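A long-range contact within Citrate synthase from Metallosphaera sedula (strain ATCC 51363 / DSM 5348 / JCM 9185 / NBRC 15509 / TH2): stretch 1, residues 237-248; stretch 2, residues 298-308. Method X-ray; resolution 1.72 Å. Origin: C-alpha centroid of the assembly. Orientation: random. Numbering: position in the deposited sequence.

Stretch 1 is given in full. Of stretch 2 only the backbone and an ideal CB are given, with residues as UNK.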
# COMPACT_ATOMS: atom_id res chain seq x y z
N ALA A 237 -12.96 15.23 15.41
CA ALA A 237 -13.25 15.62 16.79
C ALA A 237 -12.96 17.13 16.97
O ALA A 237 -13.74 17.82 17.56
CB ALA A 237 -12.40 14.83 17.76
N PHE A 238 -11.82 17.59 16.48
CA PHE A 238 -11.36 18.95 16.71
C PHE A 238 -12.22 19.96 15.91
O PHE A 238 -12.45 21.07 16.39
CB PHE A 238 -9.94 19.08 16.31
CG PHE A 238 -9.31 20.39 16.68
CD1 PHE A 238 -8.71 20.60 17.91
CD2 PHE A 238 -9.31 21.42 15.77
CE1 PHE A 238 -8.11 21.81 18.22
CE2 PHE A 238 -8.77 22.64 16.11
CZ PHE A 238 -8.20 22.84 17.33
N LYS A 239 -12.73 19.53 14.76
CA LYS A 239 -13.61 20.36 13.94
C LYS A 239 -14.91 20.74 14.62
O LYS A 239 -15.41 21.84 14.34
CB LYS A 239 -13.90 19.77 12.56
CG LYS A 239 -12.75 20.02 11.59
CD LYS A 239 -12.92 19.16 10.34
CE LYS A 239 -11.74 19.39 9.43
NZ LYS A 239 -11.76 18.39 8.32
N GLN A 240 -15.37 19.92 15.56
CA GLN A 240 -16.44 20.32 16.45
C GLN A 240 -16.11 21.58 17.24
O GLN A 240 -16.94 22.51 17.31
CB GLN A 240 -16.76 19.22 17.45
CG GLN A 240 -17.20 17.94 16.78
CD GLN A 240 -17.36 16.82 17.80
OE1 GLN A 240 -18.42 16.17 17.82
NE2 GLN A 240 -16.29 16.53 18.59
N PHE A 241 -14.91 21.68 17.76
CA PHE A 241 -14.48 22.84 18.55
C PHE A 241 -14.37 24.09 17.68
O PHE A 241 -14.72 25.20 18.09
CB PHE A 241 -13.16 22.64 19.29
CG PHE A 241 -12.98 21.28 19.93
CD1 PHE A 241 -14.06 20.57 20.50
CD2 PHE A 241 -11.75 20.67 19.94
CE1 PHE A 241 -13.90 19.30 21.04
CE2 PHE A 241 -11.56 19.42 20.49
CZ PHE A 241 -12.62 18.71 21.06
N VAL A 242 -13.90 23.89 16.47
CA VAL A 242 -13.78 24.98 15.53
C VAL A 242 -15.16 25.57 15.16
O VAL A 242 -15.34 26.78 15.18
CB VAL A 242 -13.05 24.56 14.27
CG1 VAL A 242 -13.04 25.71 13.22
CG2 VAL A 242 -11.64 24.11 14.61
N GLU A 243 -16.12 24.70 14.96
CA GLU A 243 -17.46 25.08 14.64
C GLU A 243 -18.14 25.83 15.81
O GLU A 243 -18.90 26.79 15.61
CB GLU A 243 -18.22 23.81 14.28
CG GLU A 243 -19.67 23.94 13.84
CD GLU A 243 -20.12 22.63 13.20
OE1 GLU A 243 -19.47 22.22 12.20
OE2 GLU A 243 -21.03 21.97 13.74
N ILE A 244 -17.88 25.37 17.01
CA ILE A 244 -18.38 26.05 18.22
C ILE A 244 -17.76 27.47 18.32
O ILE A 244 -18.50 28.45 18.53
CB ILE A 244 -18.14 25.21 19.48
CG1 ILE A 244 -18.96 23.94 19.43
CG2 ILE A 244 -18.44 26.01 20.74
CD1 ILE A 244 -18.47 22.88 20.37
N GLY A 245 -16.46 27.60 18.10
CA GLY A 245 -15.84 28.91 17.97
C GLY A 245 -15.48 29.60 19.25
O GLY A 245 -14.36 30.06 19.39
N GLU A 246 -16.39 29.67 20.21
CA GLU A 246 -16.19 30.38 21.50
C GLU A 246 -16.81 29.54 22.64
O GLU A 246 -17.86 28.92 22.40
CB GLU A 246 -16.92 31.73 21.48
CG GLU A 246 -16.47 32.67 20.40
CD GLU A 246 -15.04 33.19 20.61
OE1 GLU A 246 -14.57 33.13 21.76
OE2 GLU A 246 -14.37 33.66 19.63
N PRO A 247 -16.15 29.48 23.79
CA PRO A 247 -16.64 28.62 24.86
C PRO A 247 -18.11 28.82 25.30
O PRO A 247 -18.84 27.85 25.62
CB PRO A 247 -15.73 28.96 26.06
CG PRO A 247 -14.46 29.39 25.41
CD PRO A 247 -14.86 30.12 24.17
N ASP A 248 -18.52 30.08 25.31
CA ASP A 248 -19.93 30.42 25.66
C ASP A 248 -20.97 29.92 24.64
O ASP A 248 -22.19 30.02 24.90
CB ASP A 248 -20.09 31.95 25.90
CG ASP A 248 -19.26 32.47 27.09
OD1 ASP A 248 -18.85 31.64 27.98
OD2 ASP A 248 -19.01 33.73 27.13
N UNK A 298 -6.04 28.18 23.69
CA UNK A 298 -6.69 28.15 25.01
C UNK A 298 -8.21 28.03 24.83
O UNK A 298 -8.85 27.29 25.55
CB UNK A 298 -6.34 29.40 25.82
N UNK A 299 -8.75 28.78 23.88
CA UNK A 299 -10.14 28.79 23.57
C UNK A 299 -10.63 27.37 23.19
O UNK A 299 -11.70 26.89 23.68
CB UNK A 299 -10.41 29.79 22.44
N UNK A 300 -9.86 26.68 22.34
CA UNK A 300 -10.22 25.31 21.92
C UNK A 300 -10.16 24.32 23.06
O UNK A 300 -11.02 23.46 23.13
CB UNK A 300 -9.29 24.84 20.80
N UNK A 301 -9.21 24.44 23.95
CA UNK A 301 -9.05 23.61 25.11
C UNK A 301 -10.26 23.83 26.03
O UNK A 301 -10.86 22.88 26.47
CB UNK A 301 -7.73 23.92 25.82
N UNK A 302 -10.67 25.09 26.17
CA UNK A 302 -11.85 25.42 27.01
C UNK A 302 -13.11 24.90 26.41
O UNK A 302 -13.95 24.39 27.11
CB UNK A 302 -11.98 26.93 27.21
N UNK A 303 -13.26 24.98 25.09
CA UNK A 303 -14.43 24.39 24.43
C UNK A 303 -14.43 22.86 24.60
O UNK A 303 -15.44 22.26 24.92
CB UNK A 303 -14.45 24.76 22.95
N UNK A 304 -13.27 22.23 24.38
CA UNK A 304 -13.18 20.76 24.53
C UNK A 304 -13.54 20.32 25.94
O UNK A 304 -14.30 19.36 26.12
CB UNK A 304 -11.77 20.27 24.19
N UNK A 305 -13.03 21.06 26.92
CA UNK A 305 -13.30 20.70 28.31
C UNK A 305 -14.83 20.78 28.64
O UNK A 305 -15.40 19.90 29.31
CB UNK A 305 -12.51 21.62 29.24
N UNK A 306 -15.48 21.80 28.14
CA UNK A 306 -16.93 21.96 28.34
C UNK A 306 -17.71 20.86 27.61
O UNK A 306 -18.66 20.26 28.17
CB UNK A 306 -17.39 23.34 27.85
N UNK A 307 -17.32 20.55 26.37
CA UNK A 307 -17.94 19.39 25.67
C UNK A 307 -17.72 18.08 26.36
O UNK A 307 -18.62 17.17 26.39
CB UNK A 307 -17.40 19.28 24.24
N UNK A 308 -16.55 17.90 26.95
CA UNK A 308 -16.30 16.67 27.67
C UNK A 308 -17.29 16.53 28.83
O UNK A 308 -17.86 15.46 29.08
CB UNK A 308 -14.86 16.63 28.18

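Stretch 2 is helical throughout, so every position favours residues compatible with a helix; its axis passes 9.4 Å from that of helix 237-244, at 107° between their N-to-C directions. Position 298 lies out of reach of stretch 1, which therefore sets little constraint. It is Arg298.

At position 299 the CA-to-CB bond points sideways, with the ideal CB 4.8 Å from Pro247 CD and 5.0 Å from Gly245 O. The carbonyl O of Gly245 and the carboxylate of Glu246 suit a long donor, preferably cationic; lysine, arginine or glutamine could serve. Lys299 lays its CG 3.8 Å from Pro247 CD and brings NZ to 3.0 Å from Gly245 O in a weak hydrogen bond. Its NZ stays 4.1 Å from Glu246 OE2, beyond a salt bridge.

Position 300 also starts sideways, its ideal CB 4.1 Å from Phe238 CZ and 4.7 Å from Phe241 CB. A large apolar or aromatic side chain would fit along the helix. Tyr300 (chi1 m) receives the edge of Phe238 on its ring face, the centroids 5.2 Å apart, while its CD1 packs 3.9 Å from Phe241 CB. A water joins the far end to the backbone, its O 2.6 Å from Tyr300 OH and 2.8 Å from Val242 O.

Position 301 points away and leaves the choice open; it is Phe301. Position 302 points toward Pro247, its ideal CB 3.9 Å from Pro247 CG, so many side chains with an aliphatic start would do. In Glu302, OE1 comes 3.8 Å from Pro247 CG, and OE2 lies 3.4 Å from Arg298 NE in a salt bridge of charges only.

Position 303 aims between Phe241, Ile244 and Pro247, a setting for a branched or medium-sized aliphatic residue. Ile303 sets CG2 3.6 Å from Ile244 CD1 and CG1 4.1 Å from Pro247 CD; its CD1 reaches to 3.7 Å from Phe241 O.

At position 304 the ideal CB is already 3.6 Å from Phe241 CZ, which favours a small residue. Ala304 places its CB over the ring face, 3.9 Å from the centroid of Phe241, whose side chain sits as a knob among residues 300, 303, 304 and 307.

Position 305 points away, so stretch 1 leaves it open to polar or apolar residues alike; it is Gln305. Position 306 starts toward stretch 1, its ideal CB 5.2 Å from Pro247 O, and a range of side chains, including long polar ones, would do; the chain of Lys306 leads its end away.

Position 307 faces Phe241 and Ile244 and calls for an aliphatic such as leucine, isoleucine or methionine. Leu307 CD1 lies 3.7 Å from both Phe241 CE1, at the ring edge, and Ile244 CD1. Position 308 is out of reach of stretch 1, which does not restrict it; it is Glu308.

Stretch 2 (298-308) RKYFEIAQKLE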
# COMPACT_ATOMS: atom_id res chain seq x y z
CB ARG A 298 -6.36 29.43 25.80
CG ARG A 298 -6.76 29.37 27.27
CD ARG A 298 -6.74 30.77 27.88
NE ARG A 298 -6.73 30.76 29.35
CZ ARG A 298 -6.90 31.83 30.14
NH1 ARG A 298 -6.86 31.68 31.47
NH2 ARG A 298 -7.13 33.05 29.64
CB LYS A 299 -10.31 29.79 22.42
CG LYS A 299 -11.69 30.16 22.00
CD LYS A 299 -11.64 31.06 20.76
CE LYS A 299 -11.21 30.28 19.50
NZ LYS A 299 -11.71 30.92 18.24
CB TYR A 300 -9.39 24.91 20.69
CG TYR A 300 -9.75 25.70 19.45
CD1 TYR A 300 -11.09 25.93 19.08
CD2 TYR A 300 -8.77 26.29 18.68
CE1 TYR A 300 -11.42 26.69 17.96
CE2 TYR A 300 -9.09 27.01 17.53
CZ TYR A 300 -10.42 27.17 17.16
OH TYR A 300 -10.78 27.86 16.03
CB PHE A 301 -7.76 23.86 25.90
CG PHE A 301 -7.68 23.07 27.18
CD1 PHE A 301 -7.44 21.71 27.16
CD2 PHE A 301 -7.92 23.68 28.41
CE1 PHE A 301 -7.37 20.94 28.33
CE2 PHE A 301 -7.94 22.90 29.60
CZ PHE A 301 -7.64 21.54 29.55
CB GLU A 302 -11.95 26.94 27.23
CG GLU A 302 -10.77 27.43 28.07
CD GLU A 302 -10.85 28.90 28.51
OE1 GLU A 302 -11.87 29.58 28.15
OE2 GLU A 302 -9.88 29.39 29.19
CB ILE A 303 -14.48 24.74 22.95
CG1 ILE A 303 -14.76 26.24 22.75
CG2 ILE A 303 -15.54 23.88 22.27
CD1 ILE A 303 -14.28 26.75 21.41
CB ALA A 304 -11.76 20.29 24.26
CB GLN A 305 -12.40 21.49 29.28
CG GLN A 305 -12.65 21.14 30.74
CD GLN A 305 -11.39 21.21 31.64
OE1 GLN A 305 -11.20 20.35 32.52
NE2 GLN A 305 -10.53 22.19 31.38
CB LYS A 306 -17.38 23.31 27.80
CG LYS A 306 -18.83 23.63 28.07
CD LYS A 306 -19.32 23.33 29.52
CE LYS A 306 -20.79 23.75 29.68
NZ LYS A 306 -21.18 23.77 31.12
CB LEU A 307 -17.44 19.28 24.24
CG LEU A 307 -18.18 19.92 23.14
CD1 LEU A 307 -17.50 19.57 21.80
CD2 LEU A 307 -19.68 19.56 23.15
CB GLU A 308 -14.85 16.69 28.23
CG GLU A 308 -14.51 15.42 29.06
CD GLU A 308 -13.16 15.49 29.79
OE1 GLU A 308 -12.45 16.53 29.85
OE2 GLU A 308 -12.85 14.45 30.35
O HOH W 1 -13.20 28.57 15.45
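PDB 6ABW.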